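Long-range contacts in oligogalacturonate lyase (Vibrio parahaemolyticus RIMD 2210633, PDB 3C5M), which probably cleaves oligogalacturonates, short fragments of pectin, by a lyase reaction on a seven-bladed beta-propeller that binds manganese: residues Glu122-Tyr127 and Gly141-Lys146; Gly58-Tyr63 and Asp81-Gly86; Ile88-Arg93 and Ser134-Leu139; Ile194-Asp199 and Glu243-Asp248. One frame throughout, in Å; residues are numbered along the deposited sequence.

Contact 1 (Glu122-Tyr127 and Gly141-Lys146); sequences EEWKGY and GIEILK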
loop_
_atom_site.group_PDB
_atom_site.type_symbol
_atom_site.label_atom_id
_atom_site.label_comp_id
_atom_site.label_asym_id
_atom_site.label_seq_id
_atom_site.Cartn_x
_atom_site.Cartn_y
_atom_site.Cartn_z
ATOM N N GLU A 122 17.431 5.060 -19.276
ATOM C CA GLU A 122 16.828 4.705 -20.561
ATOM C C GLU A 122 16.762 3.206 -20.866
ATOM O O GLU A 122 15.963 2.773 -21.694
ATOM C CB GLU A 122 17.585 5.426 -21.685
ATOM C CG GLU A 122 16.847 6.625 -22.266
ATOM C CD GLU A 122 15.925 6.238 -23.424
ATOM O OE1 GLU A 122 15.131 5.277 -23.273
ATOM O OE2 GLU A 122 15.999 6.902 -24.485
ATOM N N GLU A 123 17.604 2.425 -20.198
ATOM C CA GLU A 123 17.655 0.977 -20.392
ATOM C C GLU A 123 16.579 0.224 -19.600
ATOM O O GLU A 123 16.189 -0.889 -19.965
ATOM C CB GLU A 123 19.035 0.444 -19.975
ATOM C CG GLU A 123 20.177 0.787 -20.931
ATOM C CD GLU A 123 20.152 -0.061 -22.193
ATOM O OE1 GLU A 123 20.985 0.188 -23.093
ATOM O OE2 GLU A 123 19.301 -0.978 -22.279
ATOM N N TRP A 124 16.105 0.833 -18.517
ATOM C CA TRP A 124 15.113 0.183 -17.680
ATOM C C TRP A 124 13.763 0.883 -17.580
ATOM O O TRP A 124 13.570 1.998 -18.069
ATOM C CB TRP A 124 15.690 -0.040 -16.281
ATOM C CG TRP A 124 17.005 -0.758 -16.290
ATOM C CD1 TRP A 124 18.219 -0.235 -16.632
ATOM C CD2 TRP A 124 17.245 -2.132 -15.952
ATOM N NE1 TRP A 124 19.202 -1.196 -16.522
ATOM C CE2 TRP A 124 18.631 -2.367 -16.107
ATOM C CE3 TRP A 124 16.425 -3.186 -15.531
ATOM C CZ2 TRP A 124 19.215 -3.607 -15.858
ATOM C CZ3 TRP A 124 17.005 -4.430 -15.282
ATOM C CH2 TRP A 124 18.391 -4.628 -15.447
ATOM N N LYS A 125 12.821 0.195 -16.945
ATOM C CA LYS A 125 11.467 0.702 -16.765
ATOM C C LYS A 125 11.117 0.511 -15.298
ATOM O O LYS A 125 11.299 -0.569 -14.751
ATOM C CB LYS A 125 10.505 -0.093 -17.645
ATOM C CG LYS A 125 9.170 0.577 -17.910
ATOM C CD LYS A 125 9.319 1.747 -18.880
ATOM C CE LYS A 125 7.981 2.458 -19.121
ATOM N NZ LYS A 125 6.897 1.509 -19.540
ATOM N N GLY A 126 10.632 1.567 -14.656
ATOM C CA GLY A 126 10.279 1.472 -13.250
ATOM C C GLY A 126 9.034 0.629 -13.051
ATOM O O GLY A 126 8.073 0.759 -13.804
ATOM N N TYR A 127 9.042 -0.225 -12.031
ATOM C CA TYR A 127 7.910 -1.103 -11.742
ATOM C C TYR A 127 7.682 -1.283 -10.236
ATOM O O TYR A 127 8.615 -1.579 -9.468
ATOM C CB TYR A 127 8.127 -2.465 -12.417
ATOM C CG TYR A 127 7.082 -3.498 -12.068
ATOM C CD1 TYR A 127 7.229 -4.325 -10.950
ATOM C CD2 TYR A 127 5.929 -3.635 -12.839
ATOM C CE1 TYR A 127 6.252 -5.258 -10.609
ATOM C CE2 TYR A 127 4.945 -4.565 -12.503
ATOM C CZ TYR A 127 5.115 -5.369 -11.387
ATOM O OH TYR A 127 4.128 -6.263 -11.038
ATOM N N GLY A 141 13.485 -0.437 -4.626
ATOM C CA GLY A 141 12.463 -0.588 -5.657
ATOM C C GLY A 141 12.890 -1.577 -6.733
ATOM O O GLY A 141 13.992 -2.106 -6.647
ATOM N N ILE A 142 12.041 -1.883 -7.713
ATOM C CA ILE A 142 12.493 -2.788 -8.765
ATOM C C ILE A 142 12.290 -2.152 -10.152
ATOM O O ILE A 142 11.530 -1.187 -10.306
ATOM C CB ILE A 142 11.805 -4.184 -8.759
ATOM C CG1 ILE A 142 10.595 -4.177 -9.669
ATOM C CG2 ILE A 142 11.399 -4.603 -7.364
ATOM C CD1 ILE A 142 10.290 -5.549 -10.213
ATOM N N GLU A 143 13.005 -2.663 -11.152
ATOM C CA GLU A 143 12.891 -2.151 -12.514
ATOM C C GLU A 143 12.995 -3.333 -13.459
ATOM O O GLU A 143 13.591 -4.349 -13.127
ATOM C CB GLU A 143 13.986 -1.121 -12.821
ATOM C CG GLU A 143 14.159 -0.038 -11.750
ATOM C CD GLU A 143 15.193 1.050 -12.115
ATOM O OE1 GLU A 143 16.360 0.707 -12.430
ATOM O OE2 GLU A 143 14.840 2.253 -12.071
ATOM N N ILE A 144 12.388 -3.186 -14.629
ATOM C CA ILE A 144 12.348 -4.220 -15.653
ATOM C C ILE A 144 13.068 -3.732 -16.896
ATOM O O ILE A 144 12.866 -2.598 -17.325
ATOM C CB ILE A 144 10.893 -4.526 -16.000
ATOM C CG1 ILE A 144 10.182 -5.009 -14.735
ATOM C CG2 ILE A 144 10.808 -5.542 -17.122
ATOM C CD1 ILE A 144 8.689 -5.158 -14.885
ATOM N N LEU A 145 13.913 -4.570 -17.483
ATOM C CA LEU A 145 14.635 -4.154 -18.680
ATOM C C LEU A 145 13.628 -3.749 -19.772
ATOM O O LEU A 145 12.791 -4.554 -20.171
ATOM C CB LEU A 145 15.514 -5.298 -19.167
ATOM C CG LEU A 145 16.870 -4.889 -19.734
ATOM C CD1 LEU A 145 17.528 -6.141 -20.257
ATOM C CD2 LEU A 145 16.729 -3.848 -20.851
ATOM N N LYS A 146 13.709 -2.509 -20.251
ATOM C CA LYS A 146 12.784 -2.020 -21.275
ATOM C C LYS A 146 12.480 -2.996 -22.391
ATOM O O LYS A 146 11.324 -3.170 -22.756
ATOM C CB LYS A 146 13.287 -0.721 -21.896
ATOM C CG LYS A 146 12.803 0.518 -21.191
ATOM C CD LYS A 146 13.058 1.741 -22.047
ATOM C CE LYS A 146 12.564 3.003 -21.368
ATOM N NZ LYS A 146 12.838 4.168 -22.243
#
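K125 and I144 form the hydrogen-bonded pair at the heart of this contact: K125 N donates to I144 O at 2.8 Å, and I144 N to K125 O in return. One residue beyond the end of strand 141-145, K146 N reaches E123 O at 3.0 Å, and the long side chain of K146 runs extended past the backbone of E122 and W124 until NZ makes a salt bridge with E122 OE1 (2.7 Å), met nearly end-on to its C-O bond. Y127 holds its CG anti to the backbone N (chi1 174°), which lays the ring among the isoleucines: its CD1 packs 3.4 Å from CD1 of I142, while CD1 of I144 comes obliquely to its CG. Around W124, the CB of L145 sits over one face, offset toward the rim. The carboxylate of E143 lies with its plane only 14° from that of the indole. R169 forms a salt bridge with E143 OE1 and a cation-pi contact with W124, consistent with its holding the two together; E143 OE2 is hydrogen-bonded to Y118 OH. W189 meets the Y127 ring edge-to-face. The whole is an antiparallel beta hairpin, strands 124-132 and 138-145, at one side of a four-stranded propeller blade.

Contact 2 (Gly58-Tyr63 and Asp81-Gly86); sequences GNRNYY and DNTFGG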
loop_
_atom_site.group_PDB
_atom_site.type_symbol
_atom_site.label_atom_id
_atom_site.label_comp_id
_atom_site.label_asym_id
_atom_site.label_seq_id
_atom_site.Cartn_x
_atom_site.Cartn_y
_atom_site.Cartn_z
ATOM N N GLY A 58 -7.699 20.313 -11.313
ATOM C CA GLY A 58 -7.853 19.748 -12.641
ATOM C C GLY A 58 -6.906 18.609 -12.942
ATOM O O GLY A 58 -6.912 18.057 -14.041
ATOM N N ASN A 59 -6.086 18.252 -11.964
ATOM C CA ASN A 59 -5.139 17.168 -12.138
ATOM C C ASN A 59 -5.055 16.355 -10.883
ATOM O O ASN A 59 -5.198 16.883 -9.782
ATOM C CB ASN A 59 -3.756 17.714 -12.461
ATOM C CG ASN A 59 -3.588 18.021 -13.928
ATOM O OD1 ASN A 59 -2.814 18.899 -14.304
ATOM N ND2 ASN A 59 -4.306 17.284 -14.773
ATOM N N ARG A 60 -4.829 15.062 -11.051
ATOM C CA ARG A 60 -4.689 14.175 -9.917
ATOM C C ARG A 60 -3.340 14.563 -9.278
ATOM O O ARG A 60 -2.303 14.144 -9.771
ATOM C CB ARG A 60 -4.671 12.732 -10.435
ATOM C CG ARG A 60 -4.823 11.639 -9.387
ATOM C CD ARG A 60 -6.192 11.694 -8.721
ATOM N NE ARG A 60 -7.299 11.634 -9.688
ATOM C CZ ARG A 60 -7.658 10.549 -10.370
ATOM N NH1 ARG A 60 -7.001 9.402 -10.204
ATOM N NH2 ARG A 60 -8.678 10.617 -11.214
ATOM N N ASN A 61 -3.368 15.371 -8.208
ATOM C CA ASN A 61 -2.164 15.842 -7.479
ATOM C C ASN A 61 -2.177 15.501 -5.979
ATOM O O ASN A 61 -3.184 15.048 -5.458
ATOM C CB ASN A 61 -2.030 17.362 -7.580
ATOM C CG ASN A 61 -1.860 17.842 -9.003
ATOM O OD1 ASN A 61 -0.991 17.346 -9.733
ATOM N ND2 ASN A 61 -2.679 18.824 -9.408
ATOM N N TYR A 62 -1.071 15.764 -5.283
ATOM C CA TYR A 62 -0.962 15.487 -3.851
ATOM C C TYR A 62 -1.323 16.663 -2.961
ATOM O O TYR A 62 -0.952 17.819 -3.228
ATOM C CB TYR A 62 0.460 15.063 -3.500
ATOM C CG TYR A 62 0.748 13.612 -3.745
ATOM C CD1 TYR A 62 0.247 12.632 -2.893
ATOM C CD2 TYR A 62 1.517 13.219 -4.821
ATOM C CE1 TYR A 62 0.513 11.293 -3.107
ATOM C CE2 TYR A 62 1.790 11.896 -5.046
ATOM C CZ TYR A 62 1.295 10.932 -4.189
ATOM O OH TYR A 62 1.634 9.612 -4.386
ATOM N N TYR A 63 -2.032 16.371 -1.879
ATOM C CA TYR A 63 -2.407 17.422 -0.936
ATOM C C TYR A 63 -2.005 16.993 0.472
ATOM O O TYR A 63 -1.732 15.822 0.714
ATOM C CB TYR A 63 -3.923 17.674 -1.011
ATOM C CG TYR A 63 -4.377 18.361 -2.299
ATOM C CD1 TYR A 63 -4.598 19.741 -2.338
ATOM C CD2 TYR A 63 -4.525 17.634 -3.491
ATOM C CE1 TYR A 63 -4.953 20.381 -3.530
ATOM C CE2 TYR A 63 -4.872 18.262 -4.691
ATOM C CZ TYR A 63 -5.084 19.638 -4.703
ATOM O OH TYR A 63 -5.401 20.267 -5.888
ATOM N N ASP A 81 1.659 12.613 -11.871
ATOM C CA ASP A 81 1.942 12.110 -10.543
ATOM C C ASP A 81 1.383 10.723 -10.357
ATOM O O ASP A 81 0.306 10.408 -10.867
ATOM C CB ASP A 81 1.315 12.989 -9.460
ATOM C CG ASP A 81 1.736 14.435 -9.549
ATOM O OD1 ASP A 81 2.652 14.754 -10.341
ATOM O OD2 ASP A 81 1.148 15.267 -8.813
ATOM N N ASN A 82 2.128 9.892 -9.633
ATOM C CA ASN A 82 1.667 8.556 -9.297
ATOM C C ASN A 82 1.103 8.850 -7.917
ATOM O O ASN A 82 1.832 8.998 -6.937
ATOM C CB ASN A 82 2.828 7.594 -9.209
ATOM C CG ASN A 82 2.404 6.240 -8.736
ATOM O OD1 ASN A 82 1.806 6.093 -7.668
ATOM N ND2 ASN A 82 2.697 5.230 -9.532
ATOM N N THR A 83 -0.208 8.964 -7.844
ATOM C CA THR A 83 -0.838 9.329 -6.589
ATOM C C THR A 83 -1.012 8.250 -5.567
ATOM O O THR A 83 -1.577 8.511 -4.510
ATOM C CB THR A 83 -2.193 9.997 -6.863
ATOM O OG1 THR A 83 -2.935 9.220 -7.822
ATOM C CG2 THR A 83 -1.967 11.394 -7.422
ATOM N N PHE A 84 -0.515 7.051 -5.854
ATOM C CA PHE A 84 -0.647 5.930 -4.907
ATOM C C PHE A 84 0.594 5.604 -4.079
ATOM O O PHE A 84 0.479 5.330 -2.889
ATOM C CB PHE A 84 -1.070 4.656 -5.642
ATOM C CG PHE A 84 -2.424 4.745 -6.250
ATOM C CD1 PHE A 84 -2.603 5.309 -7.508
ATOM C CD2 PHE A 84 -3.532 4.313 -5.546
ATOM C CE1 PHE A 84 -3.870 5.446 -8.047
ATOM C CE2 PHE A 84 -4.796 4.447 -6.076
ATOM C CZ PHE A 84 -4.967 5.015 -7.329
ATOM N N GLY A 85 1.762 5.632 -4.720
ATOM C CA GLY A 85 2.995 5.303 -4.038
ATOM C C GLY A 85 3.516 6.344 -3.073
ATOM O O GLY A 85 4.356 6.035 -2.244
ATOM N N GLY A 86 3.017 7.569 -3.155
ATOM C CA GLY A 86 3.492 8.626 -2.278
ATOM C C GLY A 86 3.499 8.303 -0.803
ATOM O O GLY A 86 2.681 7.508 -0.333
#
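N61 and D81 mark the nearest backbone approach, their CA atoms 6.3 Å apart, where strand 61-63 passes beside the irregular segment 81-86 without pairing with it. Y62 has the largest share. Its hydroxyl donates to N82 O at 2.6 Å, in the carbonyl plane and on a lone pair, with a C=O to OH angle of 139°; it also receives a weak bond from G86 N (2.8 Å). The phenol oxygen thus clips together two backbone positions four residues apart. Between them the chain is curled by an Asx turn: N82 OD1 accepts from F84 N and from G85 N, at 3.1 and 3.0 Å, the two donors arriving from opposite faces of the amide. This curl belongs to the connection from strand 71-74 of one propeller blade to strand 87-88 of the next, and it turns F84 toward the manganese site, where its side chain lies about 3 Å from that of the metal ligand Q350 and stacks on H34. T83 places CG2 over one face of the Y62 ring. R60 crosses T83 at about a right angle, its CG 3.4 Å from T83 OG1, and its guanidinium continues to a salt bridge with D55. D81 points its CB toward segment 58-63, but its carboxylate is held by K99 through OD1 and by the T76 hydroxyl through OD2; T76 OG1 is also bonded to Y62 N.

Contact 3 (Ile88-Arg93 and Ser134-Leu139); sequences ISTDER and SDCTKL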
loop_
_atom_site.group_PDB
_atom_site.type_symbol
_atom_site.label_atom_id
_atom_site.label_comp_id
_atom_site.label_asym_id
_atom_site.label_seq_id
_atom_site.Cartn_x
_atom_site.Cartn_y
_atom_site.Cartn_z
ATOM N N ILE A 88 4.975 9.957 3.379
ATOM C CA ILE A 88 5.620 10.977 4.208
ATOM C C ILE A 88 6.906 10.427 4.838
ATOM O O ILE A 88 6.978 9.250 5.184
ATOM C CB ILE A 88 4.640 11.477 5.303
ATOM C CG1 ILE A 88 3.448 12.181 4.631
ATOM C CG2 ILE A 88 5.339 12.414 6.248
ATOM C CD1 ILE A 88 2.379 12.688 5.580
ATOM N N SER A 89 7.925 11.278 4.944
ATOM C CA SER A 89 9.219 10.901 5.522
ATOM C C SER A 89 9.073 10.606 7.011
ATOM O O SER A 89 8.066 10.955 7.615
ATOM C CB SER A 89 10.222 12.043 5.335
ATOM O OG SER A 89 9.868 13.191 6.108
ATOM N N THR A 90 10.081 9.973 7.601
ATOM C CA THR A 90 10.048 9.644 9.016
ATOM C C THR A 90 10.103 10.908 9.858
ATOM O O THR A 90 9.421 11.006 10.880
ATOM C CB THR A 90 11.228 8.741 9.392
ATOM O OG1 THR A 90 11.220 7.581 8.553
ATOM C CG2 THR A 90 11.145 8.314 10.845
ATOM N N ASP A 91 10.916 11.873 9.424
ATOM C CA ASP A 91 11.073 13.155 10.123
ATOM C C ASP A 91 9.880 14.050 9.843
ATOM O O ASP A 91 9.758 15.127 10.402
ATOM C CB ASP A 91 12.377 13.863 9.689
ATOM C CG ASP A 91 12.419 14.187 8.192
ATOM O OD1 ASP A 91 12.218 13.270 7.363
ATOM O OD2 ASP A 91 12.676 15.358 7.844
ATOM N N GLU A 92 9.008 13.589 8.957
ATOM C CA GLU A 92 7.799 14.320 8.602
ATOM C C GLU A 92 8.069 15.717 8.068
ATOM O O GLU A 92 7.242 16.607 8.200
ATOM C CB GLU A 92 6.855 14.392 9.812
ATOM C CG GLU A 92 6.702 13.036 10.470
ATOM C CD GLU A 92 5.513 12.922 11.381
ATOM O OE1 GLU A 92 5.114 13.949 11.975
ATOM O OE2 GLU A 92 4.998 11.787 11.516
ATOM N N ARG A 93 9.222 15.904 7.441
ATOM C CA ARG A 93 9.549 17.203 6.892
ATOM C C ARG A 93 9.459 17.172 5.374
ATOM O O ARG A 93 9.736 18.161 4.694
ATOM C CB ARG A 93 10.946 17.623 7.335
ATOM C CG ARG A 93 11.075 17.765 8.846
ATOM C CD ARG A 93 12.327 18.526 9.190
ATOM N NE ARG A 93 12.260 19.880 8.646
ATOM C CZ ARG A 93 13.314 20.659 8.437
ATOM N NH1 ARG A 93 14.534 20.219 8.725
ATOM N NH2 ARG A 93 13.145 21.878 7.941
ATOM N N SER A 134 13.408 2.683 7.423
ATOM C CA SER A 134 12.975 3.428 8.599
ATOM C C SER A 134 13.659 4.766 8.833
ATOM O O SER A 134 12.996 5.728 9.212
ATOM C CB SER A 134 13.079 2.559 9.838
ATOM O OG SER A 134 11.887 1.801 9.975
ATOM N N ASP A 135 14.970 4.832 8.605
ATOM C CA ASP A 135 15.701 6.079 8.794
ATOM C C ASP A 135 15.413 7.052 7.661
ATOM O O ASP A 135 15.727 8.240 7.749
ATOM C CB ASP A 135 17.204 5.828 8.875
ATOM C CG ASP A 135 17.613 5.162 10.170
ATOM O OD1 ASP A 135 17.004 5.480 11.218
ATOM O OD2 ASP A 135 18.554 4.333 10.144
ATOM N N CYS A 136 14.834 6.541 6.580
ATOM C CA CYS A 136 14.480 7.376 5.439
ATOM C C CYS A 136 15.713 7.990 4.775
ATOM O O CYS A 136 15.733 9.181 4.465
ATOM C CB CYS A 136 13.529 8.479 5.902
ATOM S SG CYS A 136 12.260 8.835 4.721
ATOM N N THR A 137 16.730 7.162 4.551
ATOM C CA THR A 137 17.979 7.611 3.941
ATOM C C THR A 137 18.230 6.845 2.654
ATOM O O THR A 137 19.052 7.241 1.824
ATOM C CB THR A 137 19.171 7.361 4.880
ATOM O OG1 THR A 137 19.349 5.950 5.053
ATOM C CG2 THR A 137 18.914 7.989 6.242
ATOM N N LYS A 138 17.520 5.736 2.508
ATOM C CA LYS A 138 17.637 4.880 1.345
ATOM C C LYS A 138 16.256 4.453 0.863
ATOM O O LYS A 138 15.316 4.305 1.650
ATOM C CB LYS A 138 18.461 3.633 1.695
ATOM C CG LYS A 138 19.941 3.895 1.909
ATOM C CD LYS A 138 20.677 2.679 2.455
ATOM C CE LYS A 138 20.319 2.422 3.919
ATOM N NZ LYS A 138 21.081 1.266 4.492
ATOM N N LEU A 139 16.141 4.250 -0.442
ATOM C CA LEU A 139 14.886 3.812 -1.051
ATOM C C LEU A 139 15.117 2.532 -1.830
ATOM O O LEU A 139 16.119 2.399 -2.507
ATOM C CB LEU A 139 14.361 4.889 -1.997
ATOM C CG LEU A 139 13.735 6.083 -1.284
ATOM C CD1 LEU A 139 13.364 7.152 -2.289
ATOM C CD2 LEU A 139 12.523 5.618 -0.526
#
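T90 meets S134 and C136 with its side chain, and the path outward from its CB accounts for much of the contact. The CB itself stands 3.5 Å from S134 O. Of its two branches, CG2 lies anti to the backbone N and brushes the same carbonyl oxygen at 3.6 Å. The other, OG1, is set beside the backbone N (chi1 -55°) and donates to S134 O at 2.6 Å; the hydroxyl is tilted 32° from the carbonyl plane. OG1 also has the CB of C136 3.6 Å away. C136, in a left-handed backbone conformation, points its CB toward the T90 side, and its SG rests 3.8 Å from CA of S89. Behind this front, S89 OG has A94 O and D91 OD1 competing for its proton and accepts a weak bond from R93 N. On the far side, N133 OD1 accepts from both T137 N and K138 N, holding the turn that presents S134 and C136, while S134 OG binds P197 O in a third loop. Little surface is buried, 150 Å² in all. The two turns each link the first two strands of their sheets, 87-88 to 94-99 and 124-132 to 138-145, so the contact is a loop-to-loop junction between successive blades of the beta-propeller.

Contact 4 (Ile194-Asp199 and Glu243-Asp248); sequences IYRPFD and EFWIPD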
loop_
_atom_site.group_PDB
_atom_site.type_symbol
_atom_site.label_atom_id
_atom_site.label_comp_id
_atom_site.label_asym_id
_atom_site.label_seq_id
_atom_site.Cartn_x
_atom_site.Cartn_y
_atom_site.Cartn_z
ATOM N N ILE A 194 10.202 -4.397 -0.382
ATOM C CA ILE A 194 9.881 -3.760 0.884
ATOM C C ILE A 194 10.954 -3.933 1.936
ATOM O O ILE A 194 11.299 -5.051 2.324
ATOM C CB ILE A 194 8.551 -4.305 1.457
ATOM C CG1 ILE A 194 8.401 -5.778 1.074
ATOM C CG2 ILE A 194 7.369 -3.476 0.945
ATOM C CD1 ILE A 194 7.165 -6.435 1.635
ATOM N N TYR A 195 11.479 -2.804 2.390
ATOM C CA TYR A 195 12.496 -2.778 3.432
ATOM C C TYR A 195 11.864 -3.288 4.718
ATOM O O TYR A 195 10.710 -2.979 5.010
ATOM C CB TYR A 195 12.970 -1.342 3.663
ATOM C CG TYR A 195 14.343 -1.030 3.136
ATOM C CD1 TYR A 195 14.532 -0.031 2.177
ATOM C CD2 TYR A 195 15.461 -1.716 3.610
ATOM C CE1 TYR A 195 15.807 0.281 1.698
ATOM C CE2 TYR A 195 16.734 -1.416 3.147
ATOM C CZ TYR A 195 16.903 -0.415 2.188
ATOM O OH TYR A 195 18.164 -0.124 1.723
ATOM N N ARG A 196 12.619 -4.062 5.487
ATOM C CA ARG A 196 12.127 -4.583 6.756
ATOM C C ARG A 196 12.115 -3.357 7.656
ATOM O O ARG A 196 13.143 -2.726 7.835
ATOM C CB ARG A 196 13.108 -5.626 7.276
ATOM C CG ARG A 196 12.513 -6.737 8.095
ATOM C CD ARG A 196 12.471 -6.389 9.545
ATOM N NE ARG A 196 12.894 -7.525 10.361
ATOM C CZ ARG A 196 12.978 -7.488 11.685
ATOM N NH1 ARG A 196 13.370 -8.552 12.362
ATOM N NH2 ARG A 196 12.673 -6.376 12.335
ATOM N N PRO A 197 10.951 -2.991 8.218
ATOM C CA PRO A 197 10.838 -1.822 9.090
ATOM C C PRO A 197 12.121 -1.337 9.764
ATOM O O PRO A 197 12.849 -0.542 9.173
ATOM C CB PRO A 197 9.752 -2.236 10.063
ATOM C CG PRO A 197 8.789 -2.900 9.124
ATOM C CD PRO A 197 9.699 -3.765 8.253
ATOM N N PHE A 198 12.441 -1.778 10.968
ATOM C CA PHE A 198 13.666 -1.242 11.558
ATOM C C PHE A 198 14.863 -2.159 11.418
ATOM O O PHE A 198 15.481 -2.555 12.406
ATOM C CB PHE A 198 13.434 -0.899 13.015
ATOM C CG PHE A 198 12.348 0.104 13.221
ATOM C CD1 PHE A 198 11.015 -0.279 13.184
ATOM C CD2 PHE A 198 12.657 1.438 13.443
ATOM C CE1 PHE A 198 10.006 0.662 13.371
ATOM C CE2 PHE A 198 11.661 2.379 13.628
ATOM C CZ PHE A 198 10.334 1.996 13.593
ATOM N N ASP A 199 15.199 -2.461 10.169
ATOM C CA ASP A 199 16.295 -3.354 9.866
ATOM C C ASP A 199 16.687 -3.272 8.393
ATOM O O ASP A 199 16.247 -4.082 7.587
ATOM C CB ASP A 199 15.874 -4.780 10.232
ATOM C CG ASP A 199 16.876 -5.821 9.787
ATOM O OD1 ASP A 199 18.083 -5.507 9.704
ATOM O OD2 ASP A 199 16.449 -6.964 9.533
ATOM N N GLU A 243 1.200 -10.231 1.321
ATOM C CA GLU A 243 2.281 -10.063 2.291
ATOM C C GLU A 243 2.583 -8.592 2.590
ATOM O O GLU A 243 2.473 -7.719 1.722
ATOM C CB GLU A 243 3.562 -10.756 1.799
ATOM C CG GLU A 243 4.333 -9.992 0.719
ATOM C CD GLU A 243 3.860 -10.301 -0.699
ATOM O OE1 GLU A 243 2.674 -10.641 -0.890
ATOM O OE2 GLU A 243 4.684 -10.185 -1.630
ATOM N N PHE A 244 2.964 -8.326 3.827
ATOM C CA PHE A 244 3.299 -6.974 4.225
ATOM C C PHE A 244 4.012 -6.985 5.584
ATOM O O PHE A 244 3.676 -7.761 6.473
ATOM C CB PHE A 244 2.030 -6.111 4.278
ATOM C CG PHE A 244 1.120 -6.430 5.431
ATOM C CD1 PHE A 244 1.260 -5.763 6.644
ATOM C CD2 PHE A 244 0.133 -7.406 5.310
ATOM C CE1 PHE A 244 0.431 -6.060 7.720
ATOM C CE2 PHE A 244 -0.703 -7.715 6.384
ATOM C CZ PHE A 244 -0.559 -7.043 7.588
ATOM N N TRP A 245 5.020 -6.135 5.720
ATOM C CA TRP A 245 5.768 -6.037 6.954
ATOM C C TRP A 245 4.873 -5.394 7.985
ATOM O O TRP A 245 4.128 -4.469 7.673
ATOM C CB TRP A 245 7.003 -5.154 6.764
ATOM C CG TRP A 245 8.166 -5.827 6.125
ATOM C CD1 TRP A 245 8.804 -5.453 4.978
ATOM C CD2 TRP A 245 8.839 -6.991 6.600
ATOM N NE1 TRP A 245 9.834 -6.315 4.708
ATOM C CE2 TRP A 245 9.879 -7.275 5.687
ATOM C CE3 TRP A 245 8.667 -7.827 7.707
ATOM C CZ2 TRP A 245 10.747 -8.364 5.850
ATOM C CZ3 TRP A 245 9.528 -8.909 7.869
ATOM C CH2 TRP A 245 10.553 -9.167 6.944
ATOM N N ILE A 246 4.920 -5.892 9.211
ATOM C CA ILE A 246 4.139 -5.271 10.260
ATOM C C ILE A 246 4.979 -4.048 10.625
ATOM O O ILE A 246 6.182 -4.156 10.797
ATOM C CB ILE A 246 3.998 -6.196 11.446
ATOM C CG1 ILE A 246 3.194 -7.425 11.022
ATOM C CG2 ILE A 246 3.337 -5.460 12.602
ATOM C CD1 ILE A 246 2.951 -8.392 12.130
ATOM N N PRO A 247 4.355 -2.867 10.718
ATOM C CA PRO A 247 5.024 -1.602 11.046
ATOM C C PRO A 247 6.251 -1.660 11.981
ATOM O O PRO A 247 7.294 -1.099 11.661
ATOM C CB PRO A 247 3.882 -0.765 11.616
ATOM C CG PRO A 247 2.750 -1.164 10.734
ATOM C CD PRO A 247 2.891 -2.680 10.674
ATOM N N ASP A 248 6.130 -2.327 13.125
ATOM C CA ASP A 248 7.245 -2.409 14.053
ATOM C C ASP A 248 8.350 -3.357 13.562
ATOM O O ASP A 248 9.417 -3.445 14.171
ATOM C CB ASP A 248 6.755 -2.831 15.450
ATOM C CG ASP A 248 6.268 -4.274 15.500
ATOM O OD1 ASP A 248 6.259 -4.933 14.434
ATOM O OD2 ASP A 248 5.890 -4.748 16.607
HETATM O O HOH W 1 11.593 -5.647 14.587
#
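R196 and W245 bring two strand ends together, with CA atoms 6.5 Å apart; strands 194-196 and 243-245 run at 45° to each other and their axes stay 8.1 Å apart, too far for sheet pairing. W245 fills the gap, its CB directed toward segment 194-199. R196 CG lies over the six-membered ring, 3.4 Å from the centroid, and P197 CD over the five-membered ring on the same face, both as CH-pi contacts. In the plane of the indole, NE1 donates to I194 O at 3.1 Å, although it approaches from above that carbonyl's plane. The side chain of I194 packs by its CB against W245 CD1. Further along, P197 CB and CG rest on the carbonyl oxygens of P247 and I246, and F198 turns its ring obliquely toward those of P247 and D248. A water accepts from R196 NH2 (2.6 Å) and donates to D248 O, bridging the two segments. On the neighbouring strand 252-258, M252 touches both I194 and W245. The indole therefore joins the two blades chiefly by dispersion over its face, with one directed bond at its edge; the hydrogens of P197 CD, beside the amide nitrogen, are probably slightly positive, suiting the pi face.

Overall arrangement
The four contacts are spread over a seven-bladed propeller. Along the chain contact 2 closes first, contacts 3 and 1 then interlace, and contact 4 comes last. Contact 1 lies within a single blade, contacts 3 and 4 join successive blades, and contact 2 ties strand 61-66 to the connection leading into the next blade. Contacts 1 and 3 share strand 138-145 yet have centres 23 Å apart, one at each end of it. Contacts 3 and 4, about 14 Å between centres, touch, so the blade-to-blade junctions are continuous from one to the next. Contact 2, with its centre about 24 Å from that of contact 4, lies across the chain's centre from it and borders the manganese site.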